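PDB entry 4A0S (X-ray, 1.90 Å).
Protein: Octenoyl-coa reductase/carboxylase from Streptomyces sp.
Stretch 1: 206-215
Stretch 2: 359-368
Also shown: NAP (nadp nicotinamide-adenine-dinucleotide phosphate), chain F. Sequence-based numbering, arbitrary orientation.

Stretch 1 (206-215) AYRMLVSDRG
Stretch 2 359-368: GSHGANHEEQ

The first stretch, residues 206-215 of this reductase/carboxylase, enters in a helix that begins earlier in the chain, with phi/psi near -60/-40 from Ala-206 through Met-209. Leu-210 (-121/-38) and Val-211 (-96/-45) follow, and Tyr-207 O accepts from Val-211 N at 2.7 Å and from Ser-212 N at 2.9 Å. Ser-212 then swings to -64/150 and opens a type I beta turn through Asp-213 (-69/-2) and Arg-214 (-92/-8), closed by a 3.1 Å hydrogen bond from Gly-215 N to Ser-212 O.

The second stretch, 359-368, goes from extended chain into helix. Gly-359, Ser-360 and His-361 are extended (-79/130, -134/151, -150/131); Gly-362 breaks the run at 44/-138, a positive phi that favours glycine, and Ala-363 (-165/145) and Asn-364 (-81/172) lead into the helix that starts at His-365. Asn-364, with chi1 at 62° (p), is its N-cap: its OD1 accepts from Glu-367 N at 2.6 Å, satisfying an amide that has no preceding helical turn to bond to. In register, the CA of Arg-208 lies 5.5 Å from the CA of Ala-363, and the CA of Met-209 lies 6.1 Å from the CA of Ser-360, so that as the first chain advances by this one residue its partner steps back from Ala-363 to Ser-360. Together the stretches bury 464 Å².

Glu-367 is the hub, and it illustrates a general principle of buried charge: both oxygens of its carboxylate accept hydrogen bonds. Its CA-to-CB bond points sideways, but the m, t rotamer with chi3 at -39° brings the carboxylate to the first stretch. Glu-367 OE1 receives Arg-208 NH1 at 2.7 Å, a salt bridge with hydrogen-bond geometry (147°), and also the backbone Asn-364 N at 2.8 Å. The capping is reciprocal: side chain of Asn-364 to backbone of Glu-367, and side chain of Glu-367 to backbone of Asn-364. Glu-367 OE2 takes a very short hydrogen bond from Ser-212 OG, 2.5 Å. That hydroxyl (chi1 t) in turn accepts from Arg-214 N at 3.0 Å, so the turn and the carboxylate are joined through one serine.

Arg-208 reaches this site fully extended, with chi1 to chi3 all t and chi4 at 98°. Its aliphatic part lies along the second backbone, Arg-208 CD being 3.3 Å from both Ser-360 OG and Gly-362 O, while Glu-367 OE1 meets the guanidinium at its edge. A water accepts from Arg-208 NE at 2.9 Å and donates to Ser-360 OG at 3.1 Å, linking the two. Around these polar contacts, Glu-367 O lies over one face of the Tyr-207 ring (chi1 t, chi2 -80°), 3.7 Å from Tyr-207 CD1, and Met-209 (m, t, p) packs CG 3.6 Å from Ser-360 CB. Arg-214 (m, m, t) places CB 3.2 Å from Glu-367 OE2, and Arg-214 NE forms a salt bridge with Asp-213 OD1 at 2.8 Å.

The CA-to-CB bond of His-361 points away from the first stretch, and His-361 ND1 donates to O7N of NAP at 2.9 Å.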

# COMPACT_ATOMS: atom_id res chain seq x y z
N ALA A 206 -9.54 -11.79 12.82
CA ALA A 206 -10.12 -11.97 11.51
C ALA A 206 -10.13 -10.61 10.78
O ALA A 206 -9.94 -10.53 9.56
CB ALA A 206 -11.53 -12.54 11.63
N TYR A 207 -10.33 -9.56 11.56
CA TYR A 207 -10.45 -8.22 11.04
C TYR A 207 -9.10 -7.80 10.46
O TYR A 207 -9.01 -7.29 9.34
CB TYR A 207 -10.87 -7.23 12.13
CG TYR A 207 -10.93 -5.83 11.59
CD1 TYR A 207 -9.75 -5.08 11.43
CD2 TYR A 207 -12.14 -5.28 11.18
CE1 TYR A 207 -9.80 -3.80 10.88
CE2 TYR A 207 -12.19 -3.99 10.65
CZ TYR A 207 -11.01 -3.28 10.49
OH TYR A 207 -11.04 -2.02 9.96
N ARG A 208 -8.04 -8.03 11.24
CA ARG A 208 -6.70 -7.72 10.77
C ARG A 208 -6.40 -8.49 9.48
O ARG A 208 -5.93 -7.93 8.51
CB ARG A 208 -5.64 -8.07 11.82
CG ARG A 208 -4.25 -7.73 11.33
CD ARG A 208 -3.17 -7.94 12.37
NE ARG A 208 -1.87 -7.62 11.80
CZ ARG A 208 -1.24 -6.46 11.98
NH1 ARG A 208 -1.79 -5.48 12.70
NH2 ARG A 208 -0.06 -6.26 11.42
N MET A 209 -6.70 -9.78 9.50
CA MET A 209 -6.45 -10.67 8.37
C MET A 209 -7.17 -10.25 7.11
O MET A 209 -6.65 -10.46 6.03
CB MET A 209 -6.89 -12.08 8.75
CG MET A 209 -5.99 -12.67 9.83
SD MET A 209 -6.58 -14.26 10.38
CE MET A 209 -6.20 -15.27 8.95
N LEU A 210 -8.37 -9.69 7.24
CA LEU A 210 -9.23 -9.54 6.07
C LEU A 210 -9.60 -8.11 5.77
O LEU A 210 -9.73 -7.76 4.62
CB LEU A 210 -10.52 -10.33 6.23
CG LEU A 210 -10.36 -11.84 6.32
CD1 LEU A 210 -11.71 -12.45 6.70
CD2 LEU A 210 -9.87 -12.40 4.97
N VAL A 211 -9.83 -7.32 6.81
CA VAL A 211 -10.37 -6.00 6.57
C VAL A 211 -9.25 -4.98 6.55
O VAL A 211 -9.22 -4.10 5.68
CB VAL A 211 -11.44 -5.60 7.62
CG1 VAL A 211 -11.95 -4.16 7.35
CG2 VAL A 211 -12.59 -6.62 7.61
N SER A 212 -8.36 -5.11 7.52
CA SER A 212 -7.32 -4.13 7.77
C SER A 212 -6.35 -4.02 6.61
O SER A 212 -6.09 -5.00 5.91
CB SER A 212 -6.51 -4.53 9.00
OG SER A 212 -5.54 -3.54 9.25
N ASP A 213 -5.78 -2.82 6.44
CA ASP A 213 -4.70 -2.68 5.48
C ASP A 213 -3.44 -3.40 5.97
O ASP A 213 -2.46 -3.47 5.26
CB ASP A 213 -4.42 -1.22 5.12
CG ASP A 213 -3.83 -0.40 6.26
OD1 ASP A 213 -3.61 -0.93 7.37
OD2 ASP A 213 -3.58 0.81 6.01
N ARG A 214 -3.50 -3.99 7.16
CA ARG A 214 -2.37 -4.78 7.67
C ARG A 214 -2.46 -6.28 7.33
O ARG A 214 -1.53 -7.03 7.58
CB ARG A 214 -2.21 -4.59 9.18
CG ARG A 214 -2.21 -3.14 9.63
CD ARG A 214 -1.13 -2.34 8.93
NE ARG A 214 -1.37 -0.92 9.12
CZ ARG A 214 -0.80 -0.17 10.05
NH1 ARG A 214 0.09 -0.71 10.87
NH2 ARG A 214 -1.08 1.12 10.15
N GLY A 215 -3.59 -6.70 6.78
CA GLY A 215 -3.74 -8.09 6.36
C GLY A 215 -3.94 -8.17 4.85
O GLY A 215 -3.31 -7.44 4.08
N GLY A 359 1.35 -13.52 6.98
CA GLY A 359 1.29 -14.02 8.34
C GLY A 359 0.62 -12.91 9.11
O GLY A 359 0.97 -11.75 8.96
N SER A 360 -0.39 -13.26 9.89
CA SER A 360 -1.09 -12.28 10.67
C SER A 360 -1.30 -12.77 12.10
O SER A 360 -1.41 -13.95 12.34
CB SER A 360 -2.43 -11.94 10.04
OG SER A 360 -2.97 -10.79 10.66
N HIS A 361 -1.37 -11.83 13.04
CA HIS A 361 -1.41 -12.20 14.43
C HIS A 361 -2.20 -11.13 15.14
O HIS A 361 -1.95 -9.96 14.92
CB HIS A 361 0.00 -12.26 15.00
CG HIS A 361 0.08 -12.83 16.38
ND1 HIS A 361 -0.54 -14.02 16.72
CD2 HIS A 361 0.74 -12.41 17.48
CE1 HIS A 361 -0.27 -14.29 17.99
NE2 HIS A 361 0.51 -13.34 18.47
N GLY A 362 -3.17 -11.56 15.94
CA GLY A 362 -4.02 -10.66 16.68
C GLY A 362 -4.50 -9.48 15.86
O GLY A 362 -4.84 -9.61 14.68
N ALA A 363 -4.48 -8.33 16.51
CA ALA A 363 -4.88 -7.08 15.89
C ALA A 363 -4.37 -6.01 16.81
O ALA A 363 -4.34 -6.20 18.02
CB ALA A 363 -6.37 -6.99 15.78
N ASN A 364 -3.95 -4.90 16.23
CA ASN A 364 -3.48 -3.82 17.04
C ASN A 364 -4.69 -3.07 17.54
O ASN A 364 -5.82 -3.32 17.11
CB ASN A 364 -2.54 -2.87 16.26
CG ASN A 364 -3.22 -2.21 15.09
OD1 ASN A 364 -4.35 -1.71 15.21
ND2 ASN A 364 -2.55 -2.23 13.93
N HIS A 365 -4.44 -2.14 18.44
CA HIS A 365 -5.49 -1.40 19.09
C HIS A 365 -6.37 -0.66 18.08
O HIS A 365 -7.57 -0.53 18.27
CB HIS A 365 -4.83 -0.42 20.04
CG HIS A 365 -5.71 0.10 21.11
ND1 HIS A 365 -6.77 -0.61 21.63
CD2 HIS A 365 -5.66 1.27 21.79
CE1 HIS A 365 -7.34 0.11 22.59
NE2 HIS A 365 -6.68 1.25 22.70
N GLU A 366 -5.77 -0.16 17.01
CA GLU A 366 -6.55 0.52 15.97
C GLU A 366 -7.50 -0.45 15.29
O GLU A 366 -8.68 -0.17 15.12
CB GLU A 366 -5.65 1.22 14.94
CG GLU A 366 -6.48 1.88 13.85
CD GLU A 366 -5.67 2.61 12.83
OE1 GLU A 366 -4.81 1.98 12.18
OE2 GLU A 366 -5.92 3.82 12.67
N GLU A 367 -6.98 -1.60 14.93
CA GLU A 367 -7.79 -2.62 14.26
C GLU A 367 -8.91 -3.11 15.15
O GLU A 367 -9.99 -3.45 14.69
CB GLU A 367 -6.92 -3.79 13.83
CG GLU A 367 -6.02 -3.39 12.73
CD GLU A 367 -4.91 -4.36 12.50
OE1 GLU A 367 -4.35 -4.90 13.48
OE2 GLU A 367 -4.62 -4.57 11.32
N GLN A 368 -8.61 -3.16 16.44
CA GLN A 368 -9.55 -3.64 17.41
C GLN A 368 -10.66 -2.64 17.59
O GLN A 368 -11.80 -3.02 17.70
CB GLN A 368 -8.84 -3.94 18.71
CG GLN A 368 -8.08 -5.26 18.63
CD GLN A 368 -9.03 -6.45 18.67
OE1 GLN A 368 -10.25 -6.29 18.54
NE2 GLN A 368 -8.47 -7.64 18.81
PA NAP F . -11.97 -22.78 16.75
O1A NAP F . -13.15 -21.87 17.25
O2A NAP F . -11.83 -24.12 17.40
O5B NAP F . -12.21 -22.98 15.24
C5B NAP F . -11.20 -23.66 14.52
C4B NAP F . -11.88 -24.28 13.31
O4B NAP F . -10.83 -24.92 12.57
C3B NAP F . -12.90 -25.38 13.69
O3B NAP F . -14.16 -24.87 13.30
C2B NAP F . -12.60 -26.52 12.74
O2B NAP F . -13.29 -26.40 11.50
C1B NAP F . -11.14 -26.38 12.45
N9A NAP F . -10.39 -27.08 13.52
C8A NAP F . -10.70 -27.25 14.81
N7A NAP F . -9.73 -27.91 15.45
C5A NAP F . -8.80 -28.16 14.53
C6A NAP F . -7.61 -28.83 14.58
N6A NAP F . -7.18 -29.33 15.74
N1A NAP F . -6.89 -28.92 13.47
C2A NAP F . -7.30 -28.38 12.33
N3A NAP F . -8.46 -27.75 12.23
C4A NAP F . -9.21 -27.63 13.32
O3 NAP F . -10.57 -22.01 16.88
PN NAP F . -10.33 -20.51 16.35
O1N NAP F . -10.63 -19.65 17.63
O2N NAP F . -11.08 -20.18 15.08
O5D NAP F . -8.75 -20.61 16.15
C5D NAP F . -8.33 -21.40 15.04
C4D NAP F . -6.83 -21.31 15.05
O4D NAP F . -6.50 -19.88 14.94
C3D NAP F . -6.20 -21.77 16.36
O3D NAP F . -5.01 -22.46 15.93
C2D NAP F . -5.86 -20.49 17.09
O2D NAP F . -4.73 -20.66 17.97
C1D NAP F . -5.42 -19.67 15.89
N1N NAP F . -5.70 -18.29 16.21
C2N NAP F . -4.69 -17.38 16.00
C3N NAP F . -4.98 -16.08 16.31
C7N NAP F . -3.88 -15.11 16.09
O7N NAP F . -2.82 -15.43 15.56
N7N NAP F . -4.17 -13.92 16.56
C4N NAP F . -6.22 -15.68 16.80
C5N NAP F . -7.26 -16.58 17.00
C6N NAP F . -6.99 -17.90 16.70
P2B NAP F . -13.36 -27.74 10.61
O1X NAP F . -14.58 -27.25 9.65
O2X NAP F . -12.01 -27.94 9.76
O3X NAP F . -13.70 -28.78 11.66
O HOH W 1 -0.81 -9.02 9.43